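Local coordinates for protein STE5 (Saccharomyces cerevisiae, PDB 3FZE) that scaffolds the yeast mating pathway and, through its vWA-like minimal scaffold domain, helps the kinase Ste7 phosphorylate the MAP kinase Fus3, at residues P17-I22 with L47-F51; I22-I26 with K124-L128; L37-Y41 with I75-I81; L128-Y132 with E145-K149. All coordinates share one frame; numbering follows the deposited sequence. Where two conformers were deposited one is given.

Contact 1 (P17-I22 with L47-F51); sequences PDNLAI and LTIKF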
loop_
_atom_site.group_PDB
_atom_site.type_symbol
_atom_site.label_atom_id
_atom_site.label_comp_id
_atom_site.label_asym_id
_atom_site.label_seq_id
_atom_site.Cartn_x
_atom_site.Cartn_y
_atom_site.Cartn_z
ATOM N N PRO A 17 -2.836 11.527 9.937
ATOM C CA PRO A 17 -1.921 10.498 10.444
ATOM C C PRO A 17 -0.516 11.059 10.637
ATOM O O PRO A 17 -0.105 11.916 9.864
ATOM C CB PRO A 17 -1.906 9.448 9.325
ATOM C CG PRO A 17 -2.422 10.153 8.111
ATOM C CD PRO A 17 -3.345 11.225 8.588
ATOM N N ASP A 18 0.193 10.581 11.656
ATOM C CA ASP A 18 1.585 10.952 11.912
ATOM C C ASP A 18 2.539 10.231 10.969
ATOM O O ASP A 18 3.687 10.658 10.766
ATOM C CB ASP A 18 1.953 10.581 13.351
ATOM C CG ASP A 18 1.132 11.347 14.377
ATOM O OD1 ASP A 18 1.088 12.598 14.293
ATOM O OD2 ASP A 18 0.528 10.696 15.260
ATOM N N ASN A 19 2.056 9.117 10.428
ATOM C CA ASN A 19 2.848 8.246 9.566
ATOM C C ASN A 19 1.930 7.305 8.789
ATOM O O ASN A 19 0.753 7.130 9.140
ATOM C CB ASN A 19 3.855 7.430 10.401
ATOM C CG ASN A 19 4.997 6.874 9.568
ATOM O OD1 ASN A 19 5.260 7.357 8.470
ATOM N ND2 ASN A 19 5.688 5.861 10.093
ATOM N N LEU A 20 2.462 6.711 7.721
ATOM C CA LEU A 20 1.725 5.721 6.955
ATOM C C LEU A 20 2.525 4.444 6.835
ATOM O O LEU A 20 3.762 4.469 6.800
ATOM C CB LEU A 20 1.464 6.213 5.534
ATOM C CG LEU A 20 0.654 7.489 5.365
ATOM C CD1 LEU A 20 0.564 7.841 3.889
ATOM C CD2 LEU A 20 -0.730 7.317 5.963
ATOM N N ALA A 21 1.799 3.336 6.738
ATOM C CA ALA A 21 2.357 2.062 6.302
ATOM C C ALA A 21 1.656 1.700 5.006
ATOM O O ALA A 21 0.431 1.577 4.974
ATOM C CB ALA A 21 2.102 0.990 7.343
ATOM N N ILE A 22 2.441 1.549 3.942
ATOM C CA ILE A 22 1.915 1.236 2.620
ATOM C C ILE A 22 2.119 -0.244 2.317
ATOM O O ILE A 22 3.251 -0.710 2.229
ATOM C CB ILE A 22 2.629 2.067 1.518
ATOM C CG1 ILE A 22 2.748 3.542 1.927
ATOM C CG2 ILE A 22 1.901 1.928 0.195
ATOM C CD1 ILE A 22 1.420 4.302 1.930
ATOM N N LEU A 47 6.217 10.354 -1.046
ATOM C CA LEU A 47 5.559 10.322 0.260
ATOM C C LEU A 47 6.538 10.536 1.408
ATOM O O LEU A 47 6.154 11.050 2.451
ATOM C CB LEU A 47 4.781 9.013 0.432
ATOM C CG LEU A 47 3.467 8.970 -0.351
ATOM C CD1 LEU A 47 2.949 7.544 -0.507
ATOM C CD2 LEU A 47 2.437 9.869 0.357
ATOM N N THR A 48 7.802 10.170 1.213
ATOM C CA THR A 48 8.801 10.414 2.260
ATOM C C THR A 48 9.107 11.895 2.488
ATOM O O THR A 48 9.655 12.246 3.526
ATOM C CB THR A 48 10.134 9.674 2.029
ATOM O OG1 THR A 48 10.760 10.166 0.835
ATOM C CG2 THR A 48 9.921 8.164 1.950
ATOM N N ILE A 49 8.761 12.758 1.534
ATOM C CA ILE A 49 8.918 14.200 1.739
ATOM C C ILE A 49 8.072 14.635 2.941
ATOM O O ILE A 49 8.487 15.478 3.736
ATOM C CB ILE A 49 8.483 15.004 0.493
ATOM C CG1 ILE A 49 9.422 14.715 -0.684
ATOM C CG2 ILE A 49 8.415 16.502 0.795
ATOM C CD1 ILE A 49 8.889 15.228 -2.001
ATOM N N LYS A 50 6.895 14.026 3.074
ATOM C CA LYS A 50 5.988 14.313 4.189
ATOM C C LYS A 50 6.182 13.378 5.388
ATOM O O LYS A 50 6.055 13.801 6.545
ATOM C CB LYS A 50 4.531 14.247 3.728
ATOM C CG LYS A 50 3.545 14.621 4.831
ATOM C CD LYS A 50 2.164 14.960 4.290
ATOM C CE LYS A 50 1.177 15.242 5.420
ATOM N NZ LYS A 50 1.344 16.612 5.984
ATOM N N PHE A 51 6.477 12.116 5.095
ATOM C CA PHE A 51 6.573 11.063 6.102
ATOM C C PHE A 51 7.956 10.421 6.056
ATOM O O PHE A 51 8.149 9.418 5.383
ATOM C CB PHE A 51 5.510 9.978 5.831
ATOM C CG PHE A 51 4.090 10.490 5.876
ATOM C CD1 PHE A 51 3.512 10.865 7.081
ATOM C CD2 PHE A 51 3.334 10.594 4.717
ATOM C CE1 PHE A 51 2.204 11.336 7.132
ATOM C CE2 PHE A 51 2.017 11.055 4.762
ATOM C CZ PHE A 51 1.455 11.427 5.963
#
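The phenyl ring of F51, just after helix 35-50, turns one of its faces to the side chain of L20 on strand 19-26. Helix and strand belong to the same beta-alpha-beta unit, completed by strand 55-60, in this vWA-like alpha/beta/alpha domain, and the contact brings the C-terminal end of the helix back against the beginning of the first strand. L20 slants across the ring: its CG stands 4.1 Å from the F51 centroid, 20° off the ring normal, in a CH-pi contact displaced toward the rim. The methyl L20 CD1 reaches further along, to 3.6 Å from F51 CE2. K50 CG lies over the centre of the other face, so the ring is sandwiched between aliphatic carbons of two residues. Oxygens of the turn entering the strand line the ring's edge, near its plane, with P17 O 3.6 Å from F51 CE1 and D18 O 3.7 Å from F51 CD1; the slightly positive ring hydrogens probably suit these carbonyls.

N19 sets out from the backbone away from the helix, yet with CG anti to its own N (chi1 -161°) its amide returns alongside F51, and OD1 comes within 3.7 Å of F51 CB. The amide and ring planes stand 41° apart, and N19 ND2 is hydrogen-bonded to R53 O. F181 adds an edge-to-face ring contact to F51. One turn back along the helix, L47 CD2 only grazes L20 CD1 at 4.5 Å, while L47 O receives the F51 N-H over 2.9 Å.

Contact 2 (I22-I26 with K124-L128); sequences IILQI and KKSIL
Q25 and I127 bury most of the surface here, the glutamine reaching out from strand 19-26 to grip the backbone of the loop that carries K125 and I127. Its side chain runs straight, with CG anti to the backbone N (chi1 174°), which carries the amide alongside the isoleucine to the peptide groups of K125 and I127. There both ends of the amide are used. OE1 accepts the I127 N-H at 2.9 Å in a nearly linear bond, the donor tilted 30° from the carbonyl plane. NE2 gives a hydrogen to K125 O at 2.8 Å, and that oxygen lies in the plane of the Q25 amide. Each end also has a second partner, S117 OG for OE1 and D60 O for NE2, so four bonds fix the rotation of this buried amide.

S126 opens an ST turn, its OG accepting from L128 N at 3.1 Å, where the 3-10 segment begins. The contact lies toward the carboxyl end of the first strand of the vWA-like sheet.

I127 flanks the amide as Q25 slides past it in the opposite direction. Its two branches, CG1 and CG2, each come within 3.5 Å of Q25 OE1, putting hydrocarbon beside the polar group. Beyond CG1, I127 CD1 reaches the strand and packs against the methyl I23 CG2 at 3.7 Å and against Q25 CB at 3.9 Å. V59 of strand 55-60 and F93 also touch I127.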
loop_
_atom_site.group_PDB
_atom_site.type_symbol
_atom_site.label_atom_id
_atom_site.label_comp_id
_atom_site.label_asym_id
_atom_site.label_seq_id
_atom_site.Cartn_x
_atom_site.Cartn_y
_atom_site.Cartn_z
ATOM N N ILE A 22 2.441 1.549 3.942
ATOM C CA ILE A 22 1.915 1.236 2.620
ATOM C C ILE A 22 2.119 -0.244 2.317
ATOM O O ILE A 22 3.251 -0.710 2.229
ATOM C CB ILE A 22 2.629 2.067 1.518
ATOM C CG1 ILE A 22 2.748 3.542 1.927
ATOM C CG2 ILE A 22 1.901 1.928 0.195
ATOM C CD1 ILE A 22 1.420 4.302 1.930
ATOM N N ILE A 23 1.027 -0.983 2.156
ATOM C CA ILE A 23 1.125 -2.410 1.854
ATOM C C ILE A 23 0.635 -2.635 0.426
ATOM O O ILE A 23 -0.516 -2.359 0.110
ATOM C CB ILE A 23 0.318 -3.254 2.866
ATOM C CG1 ILE A 23 0.692 -2.840 4.293
ATOM C CG2 ILE A 23 0.594 -4.725 2.651
ATOM C CD1 ILE A 23 -0.457 -2.881 5.296
ATOM N N LEU A 24 1.536 -3.098 -0.434
ATOM C CA LEU A 24 1.268 -3.251 -1.860
ATOM C C LEU A 24 1.428 -4.702 -2.281
ATOM O O LEU A 24 2.500 -5.287 -2.139
ATOM C CB LEU A 24 2.207 -2.364 -2.692
ATOM C CG LEU A 24 2.204 -0.867 -2.373
ATOM C CD1 LEU A 24 3.153 -0.154 -3.332
ATOM C CD2 LEU A 24 0.806 -0.265 -2.460
ATOM N N GLN A 25 0.342 -5.293 -2.767
ATOM C CA GLN A 25 0.389 -6.654 -3.260
ATOM C C GLN A 25 0.334 -6.601 -4.773
ATOM O O GLN A 25 -0.639 -6.097 -5.345
ATOM C CB GLN A 25 -0.793 -7.430 -2.713
ATOM C CG GLN A 25 -0.900 -8.816 -3.285
ATOM C CD GLN A 25 -1.941 -9.634 -2.559
ATOM O OE1 GLN A 25 -3.019 -9.135 -2.244
ATOM N NE2 GLN A 25 -1.621 -10.893 -2.272
ATOM N N ILE A 26 1.389 -7.085 -5.420
ATOM C CA ILE A 26 1.486 -6.987 -6.871
ATOM C C ILE A 26 1.559 -8.336 -7.587
ATOM O O ILE A 26 2.450 -9.155 -7.326
ATOM C CB ILE A 26 2.690 -6.119 -7.308
ATOM C CG1 ILE A 26 2.693 -4.790 -6.547
ATOM C CG2 ILE A 26 2.640 -5.890 -8.811
ATOM C CD1 ILE A 26 3.915 -3.911 -6.808
ATOM N N LYS A 124 -7.860 -16.377 0.688
ATOM C CA LYS A 124 -6.647 -16.792 1.388
ATOM C C LYS A 124 -5.361 -16.203 0.815
ATOM O O LYS A 124 -4.292 -16.370 1.397
ATOM C CB LYS A 124 -6.544 -18.321 1.438
ATOM C CG LYS A 124 -7.527 -18.975 2.401
ATOM C CD LYS A 124 -7.362 -20.489 2.421
ATOM C CE LYS A 124 -8.401 -21.148 3.318
ATOM N NZ LYS A 124 -8.331 -20.642 4.719
ATOM N N LYS A 125 -5.455 -15.500 -0.309
ATOM C CA LYS A 125 -4.250 -14.959 -0.933
ATOM C C LYS A 125 -4.212 -13.436 -1.012
ATOM O O LYS A 125 -3.137 -12.855 -1.019
ATOM C CB LYS A 125 -4.052 -15.542 -2.328
ATOM C CG LYS A 125 -3.794 -17.030 -2.346
ATOM C CD LYS A 125 -3.500 -17.501 -3.751
ATOM C CE LYS A 125 -3.385 -19.018 -3.798
ATOM N NZ LYS A 125 -2.228 -19.524 -3.006
ATOM N N SER A 126 -5.375 -12.799 -1.095
ATOM C CA SER A 126 -5.427 -11.349 -1.254
ATOM C C SER A 126 -5.316 -10.638 0.093
ATOM O O SER A 126 -6.032 -10.977 1.038
ATOM C CB SER A 126 -6.722 -10.950 -1.970
ATOM O OG SER A 126 -6.990 -9.563 -1.820
ATOM N N ILE A 127 -4.423 -9.655 0.187
ATOM C CA ILE A 127 -4.276 -8.901 1.431
ATOM C C ILE A 127 -5.549 -8.120 1.794
ATOM O O ILE A 127 -5.718 -7.672 2.935
ATOM C CB ILE A 127 -3.054 -7.938 1.386
ATOM C CG1 ILE A 127 -3.296 -6.805 0.383
ATOM C CG2 ILE A 127 -1.777 -8.707 1.048
ATOM C CD1 ILE A 127 -2.279 -5.669 0.471
ATOM N N LEU A 128 -6.454 -7.971 0.833
ATOM C CA LEU A 128 -7.644 -7.156 1.052
ATOM C C LEU A 128 -8.701 -7.867 1.916
ATOM O O LEU A 128 -9.627 -7.226 2.416
ATOM C CB LEU A 128 -8.241 -6.696 -0.287
ATOM C CG LEU A 128 -7.296 -5.975 -1.255
ATOM C CD1 LEU A 128 -7.965 -5.695 -2.581
ATOM C CD2 LEU A 128 -6.805 -4.672 -0.640
#

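Contact 3 (L37-Y41 with I75-I81); sequences LIVVY and IDSLDSI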
loop_
_atom_site.group_PDB
_atom_site.type_symbol
_atom_site.label_atom_id
_atom_site.label_comp_id
_atom_site.label_asym_id
_atom_site.label_seq_id
_atom_site.Cartn_x
_atom_site.Cartn_y
_atom_site.Cartn_z
ATOM N N LEU A 37 4.975 0.045 -12.186
ATOM C CA LEU A 37 6.131 -0.052 -11.293
ATOM C C LEU A 37 6.827 1.302 -11.098
ATOM O O LEU A 37 7.285 1.628 -10.003
ATOM C CB LEU A 37 7.128 -1.098 -11.783
ATOM C CG LEU A 37 7.117 -2.426 -11.019
ATOM C CD1 LEU A 37 5.724 -2.763 -10.482
ATOM C CD2 LEU A 37 7.689 -3.559 -11.862
ATOM N N ILE A 38 6.914 2.089 -12.161
ATOM C CA ILE A 38 7.526 3.402 -12.057
ATOM C C ILE A 38 6.725 4.320 -11.136
ATOM O O ILE A 38 7.302 5.078 -10.342
ATOM C CB ILE A 38 7.676 4.050 -13.446
ATOM C CG1 ILE A 38 8.641 3.225 -14.294
ATOM C CG2 ILE A 38 8.150 5.484 -13.304
ATOM C CD1 ILE A 38 8.729 3.680 -15.747
ATOM N N VAL A 39 5.403 4.228 -11.205
ATOM C CA VAL A 39 4.572 5.058 -10.340
ATOM C C VAL A 39 4.624 4.586 -8.888
ATOM O O VAL A 39 4.539 5.384 -7.963
ATOM C CB VAL A 39 3.111 5.192 -10.865
ATOM C CG1 VAL A 39 2.351 3.894 -10.722
ATOM C CG2 VAL A 39 2.396 6.339 -10.143
ATOM N N VAL A 40 4.798 3.287 -8.684
ATOM C CA VAL A 40 5.018 2.780 -7.334
ATOM C C VAL A 40 6.294 3.380 -6.732
ATOM O O VAL A 40 6.296 3.903 -5.606
ATOM C CB VAL A 40 5.098 1.238 -7.325
ATOM C CG1 VAL A 40 5.580 0.738 -5.961
ATOM C CG2 VAL A 40 3.736 0.652 -7.660
ATOM N N TYR A 41 7.384 3.316 -7.486
ATOM C CA TYR A 41 8.642 3.911 -7.043
ATOM C C TYR A 41 8.501 5.402 -6.777
ATOM O O TYR A 41 8.874 5.874 -5.707
ATOM C CB TYR A 41 9.757 3.650 -8.069
ATOM C CG TYR A 41 11.050 4.364 -7.755
ATOM C CD1 TYR A 41 11.823 3.988 -6.659
ATOM C CD2 TYR A 41 11.496 5.419 -8.543
ATOM C CE1 TYR A 41 13.008 4.654 -6.351
ATOM C CE2 TYR A 41 12.684 6.086 -8.245
ATOM C CZ TYR A 41 13.438 5.690 -7.148
ATOM O OH TYR A 41 14.623 6.339 -6.834
ATOM N N ILE A 75 14.073 1.556 -0.320
ATOM C CA ILE A 75 13.693 1.971 -1.671
ATOM C C ILE A 75 14.728 2.921 -2.252
ATOM O O ILE A 75 14.579 4.150 -2.223
ATOM C CB ILE A 75 12.252 2.533 -1.757
ATOM C CG1 ILE A 75 11.268 1.612 -1.035
ATOM C CG2 ILE A 75 11.842 2.751 -3.212
ATOM C CD1 ILE A 75 11.275 0.166 -1.508
ATOM N N ASP A 76 15.791 2.310 -2.767
ATOM C CA ASP A 76 16.983 3.004 -3.235
ATOM C C ASP A 76 16.819 3.535 -4.653
ATOM O O ASP A 76 17.212 4.661 -4.957
ATOM C CB ASP A 76 18.173 2.040 -3.182
ATOM C CG ASP A 76 19.480 2.707 -3.539
ATOM O OD1 ASP A 76 19.797 3.756 -2.935
ATOM O OD2 ASP A 76 20.196 2.179 -4.419
ATOM N N SER A 77 16.242 2.715 -5.520
ATOM C CA SER A 77 16.093 3.063 -6.923
ATOM C C SER A 77 14.925 2.276 -7.475
ATOM O O SER A 77 14.320 1.486 -6.759
ATOM C CB SER A 77 17.358 2.691 -7.695
ATOM O OG SER A 77 17.427 1.287 -7.895
ATOM N N LEU A 78 14.614 2.493 -8.749
ATOM C CA LEU A 78 13.559 1.744 -9.408
ATOM C C LEU A 78 13.817 0.242 -9.336
ATOM O O LEU A 78 12.883 -0.534 -9.163
ATOM C CB LEU A 78 13.404 2.188 -10.864
ATOM C CG LEU A 78 12.309 1.482 -11.671
ATOM C CD1 LEU A 78 10.933 1.685 -11.027
ATOM C CD2 LEU A 78 12.317 1.978 -13.107
ATOM N N ASP A 79 15.081 -0.156 -9.465
ATOM C CA ASP A 79 15.473 -1.562 -9.362
ATOM C C ASP A 79 14.981 -2.202 -8.058
ATOM O O ASP A 79 14.635 -3.384 -8.029
ATOM C CB ASP A 79 16.996 -1.712 -9.463
ATOM C CG ASP A 79 17.543 -1.324 -10.832
ATOM O OD1 ASP A 79 16.762 -1.254 -11.811
ATOM O OD2 ASP A 79 18.766 -1.096 -10.930
ATOM N N SER A 80 14.957 -1.426 -6.976
ATOM C CA SER A 80 14.474 -1.932 -5.697
ATOM C C SER A 80 13.071 -2.515 -5.847
ATOM O O SER A 80 12.695 -3.452 -5.136
ATOM C CB SER A 80 14.448 -0.815 -4.644
ATOM O OG SER A 80 15.723 -0.207 -4.501
ATOM N N ILE A 81 12.300 -1.920 -6.749
ATOM C CA ILE A 81 10.936 -2.342 -7.033
ATOM C C ILE A 81 10.943 -3.491 -8.035
ATOM O O ILE A 81 10.472 -4.593 -7.743
ATOM C CB ILE A 81 10.104 -1.177 -7.621
ATOM C CG1 ILE A 81 10.103 0.020 -6.665
ATOM C CG2 ILE A 81 8.679 -1.622 -7.921
ATOM C CD1 ILE A 81 9.642 -0.316 -5.259
#
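The ring of Y41 lies with one face under the peptide that links S77 to L78: L78 N is 3.6 Å above the ring plane, displaced toward the rim. The methyl I75 CG2 sits at the edge, near the plane, 3.7 Å from Y41 CD1. S77 C approaches obliquely and tightly, 3.3 Å from Y41 CE1. The tyrosine CG is anti to the backbone N (chi1 174°), which swings the ring off helix 35-50 and beneath the turn before helix 78-82.

S77 and S80 form a capping box there. S77 is the N-cap residue, its OG taking a weak bond from D79 N, and S80 OG accepts from S77 N at 3.1 Å with an N-H...O angle of 165°. S80 OG also accepts from D76 N, so one hydroxyl holds two successive N-H groups and steadies the chain that rests on the ring. In the alpha/beta/alpha fold the contact sets this short helix against helix 35-50, on the side of the sheet where V40 and I75 both touch F58 of strand 55-60.

The two methyls of L78 meet different residues of helix 35-50. Its CD1 meets Y41 CB at 3.7 Å and lies 3.8 Å from L37 O, whereas its CD2 turns to I38 CG1 at 4.1 Å. Deeper in, I81, in one of its two modelled conformers, brings CG2 alongside L37 CG, the two side chains passing in opposite directions.

Contact 4 (L128-Y132 with E145-K149); sequences LFQDY and ELKIK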
loop_
_atom_site.group_PDB
_atom_site.type_symbol
_atom_site.label_atom_id
_atom_site.label_comp_id
_atom_site.label_asym_id
_atom_site.label_seq_id
_atom_site.Cartn_x
_atom_site.Cartn_y
_atom_site.Cartn_z
ATOM N N LEU A 128 -6.454 -7.971 0.833
ATOM C CA LEU A 128 -7.644 -7.156 1.052
ATOM C C LEU A 128 -8.701 -7.867 1.916
ATOM O O LEU A 128 -9.627 -7.226 2.416
ATOM C CB LEU A 128 -8.241 -6.696 -0.287
ATOM C CG LEU A 128 -7.296 -5.975 -1.255
ATOM C CD1 LEU A 128 -7.965 -5.695 -2.581
ATOM C CD2 LEU A 128 -6.805 -4.672 -0.640
ATOM N N PHE A 129 -8.549 -9.173 2.110
ATOM C CA PHE A 129 -9.486 -9.942 2.934
ATOM C C PHE A 129 -9.035 -10.045 4.389
ATOM O O PHE A 129 -9.735 -10.618 5.222
ATOM C CB PHE A 129 -9.651 -11.372 2.389
ATOM C CG PHE A 129 -10.385 -11.448 1.086
ATOM C CD1 PHE A 129 -11.706 -11.848 1.045
ATOM C CD2 PHE A 129 -9.753 -11.124 -0.098
ATOM C CE1 PHE A 129 -12.384 -11.921 -0.156
ATOM C CE2 PHE A 129 -10.427 -11.192 -1.299
ATOM C CZ PHE A 129 -11.743 -11.590 -1.330
ATOM N N GLN A 130 -7.858 -9.514 4.693
ATOM C CA GLN A 130 -7.217 -9.834 5.966
ATOM C C GLN A 130 -7.668 -8.872 7.059
ATOM O O GLN A 130 -8.262 -7.840 6.765
ATOM C CB GLN A 130 -5.693 -9.870 5.795
ATOM C CG GLN A 130 -5.247 -10.981 4.842
ATOM C CD GLN A 130 -3.769 -10.934 4.488
ATOM O OE1 GLN A 130 -2.994 -10.206 5.113
ATOM N NE2 GLN A 130 -3.372 -11.706 3.467
ATOM N N ASP A 131 -7.415 -9.222 8.317
ATOM C CA ASP A 131 -7.903 -8.395 9.417
ATOM C C ASP A 131 -6.830 -7.442 9.942
ATOM O O ASP A 131 -5.819 -7.862 10.512
ATOM C CB ASP A 131 -8.536 -9.235 10.538
ATOM C CG ASP A 131 -7.512 -9.965 11.389
ATOM O OD1 ASP A 131 -6.408 -10.263 10.885
ATOM O OD2 ASP A 131 -7.821 -10.247 12.566
ATOM N N TYR A 132 -7.067 -6.157 9.725
ATOM C CA TYR A 132 -6.122 -5.118 10.111
ATOM C C TYR A 132 -6.409 -4.683 11.547
ATOM O O TYR A 132 -5.887 -3.686 12.046
ATOM C CB TYR A 132 -6.138 -3.994 9.079
ATOM C CG TYR A 132 -5.558 -4.489 7.759
ATOM C CD1 TYR A 132 -6.328 -5.245 6.881
ATOM C CD2 TYR A 132 -4.230 -4.257 7.422
ATOM C CE1 TYR A 132 -5.801 -5.727 5.685
ATOM C CE2 TYR A 132 -3.696 -4.733 6.229
ATOM C CZ TYR A 132 -4.487 -5.471 5.368
ATOM O OH TYR A 132 -3.966 -5.944 4.182
ATOM N N GLU A 145 -7.828 3.180 7.853
ATOM C CA GLU A 145 -7.440 1.886 7.291
ATOM C C GLU A 145 -8.099 1.652 5.933
ATOM O O GLU A 145 -9.281 1.324 5.846
ATOM C CB GLU A 145 -7.802 0.767 8.255
ATOM C CG GLU A 145 -7.819 -0.607 7.625
ATOM C CD GLU A 145 -8.671 -1.571 8.411
ATOM O OE1 GLU A 145 -8.584 -1.539 9.654
ATOM O OE2 GLU A 145 -9.428 -2.350 7.791
ATOM N N LEU A 146 -7.317 1.813 4.875
ATOM C CA LEU A 146 -7.848 1.874 3.518
ATOM C C LEU A 146 -7.487 0.626 2.707
ATOM O O LEU A 146 -6.334 0.217 2.668
ATOM C CB LEU A 146 -7.343 3.164 2.860
ATOM C CG LEU A 146 -7.256 3.395 1.360
ATOM C CD1 LEU A 146 -7.096 4.886 1.091
ATOM C CD2 LEU A 146 -6.081 2.628 0.810
ATOM N N LYS A 147 -8.487 0.024 2.070
ATOM C CA LYS A 147 -8.290 -1.196 1.294
ATOM C C LYS A 147 -8.735 -0.966 -0.140
ATOM O O LYS A 147 -9.910 -0.687 -0.395
ATOM C CB LYS A 147 -9.080 -2.350 1.905
ATOM C CG LYS A 147 -8.650 -2.711 3.314
ATOM C CD LYS A 147 -9.552 -3.779 3.908
ATOM C CE LYS A 147 -9.226 -4.015 5.371
ATOM N NZ LYS A 147 -10.252 -4.868 6.044
ATOM N N ILE A 148 -7.796 -1.073 -1.075
ATOM C CA ILE A 148 -8.075 -0.733 -2.465
ATOM C C ILE A 148 -7.700 -1.839 -3.444
ATOM O O ILE A 148 -6.584 -2.369 -3.425
ATOM C CB ILE A 148 -7.368 0.570 -2.906
ATOM C CG1 ILE A 148 -7.747 1.739 -1.991
ATOM C CG2 ILE A 148 -7.720 0.898 -4.355
ATOM C CD1 ILE A 148 -6.956 3.015 -2.279
ATOM N N LYS A 149 -8.647 -2.175 -4.307
ATOM C CA LYS A 149 -8.427 -3.177 -5.332
ATOM C C LYS A 149 -8.185 -2.479 -6.665
ATOM O O LYS A 149 -9.042 -1.744 -7.160
ATOM C CB LYS A 149 -9.638 -4.110 -5.419
ATOM C CG LYS A 149 -9.332 -5.489 -5.971
ATOM C CD LYS A 149 -8.886 -5.416 -7.413
ATOM C CE LYS A 149 -8.705 -6.800 -8.005
ATOM N NZ LYS A 149 -8.423 -6.698 -9.453
HETATM O O HOH W 1 -10.489 -7.379 5.136
#
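K147 meets Y132 through its last methylene, CE, which comes to 3.5 Å from Y132 CD1, obliquely to the ring. CG of K147 is anti to the carbonyl carbon (chi1 -62°) and the rest of the chain is extended, which carries NZ from the strand to the backbone of the loop. There the ammonium gives a hydrogen to a water at 2.7 Å, and the water passes its own two hydrogens to L128 O at 2.9 Å and Q130 O at 2.8 Å. The lysine thus grips two loop carbonyls through one solvent molecule. Its charge has a further partner in E145 OE2, a salt bridge of 3.2 Å along the strand, which probably helps keep the buried lysine protonated. E145 OE1 meanwhile lies against Y132 CB at 3.5 Å.

At the other end of the loop segment L128 CD2 rests on the strand backbone, 3.6 Å from I148 O. In the next shell, Y132 OH bonds to I127 O and Q130 NE2 to N63 OD1, tying Y132 back to its own loop and Q130 to the loop holding N63.

The segment 128-132 belongs to the crossover connection between the neighbouring parallel strands 111-117 and 145-150 of the vWA-like sheet, whose modelled part has a 3-10 segment but no alpha helix. Y132 touches I113 and A115 of strand 111-117 and P95 of helix 95-102, while strand 145-150 runs between 111-117 and 165-167.

Overall arrangement
Contacts 1, 2 and 4 are buried, whereas contact 3 lies nearer the surface and is only partly enclosed. Strand 19-26 serves contacts 1 and 2 at its two ends, on opposite sides of the chain's centre, and helix 35-50 serves contacts 1 and 3. Those two helix contacts rely on rings and aliphatic carbons. Contacts 2 and 4 instead hold a loop to the sheet through polar side chains that seek backbone atoms, directly in one and through water in the other. They share L128, and I23 CD1 packs 3.8 Å from Y132 CE2. Packing of L24 CD1 on V40 CG1, at 3.7 Å, connects contact 2 with contact 3.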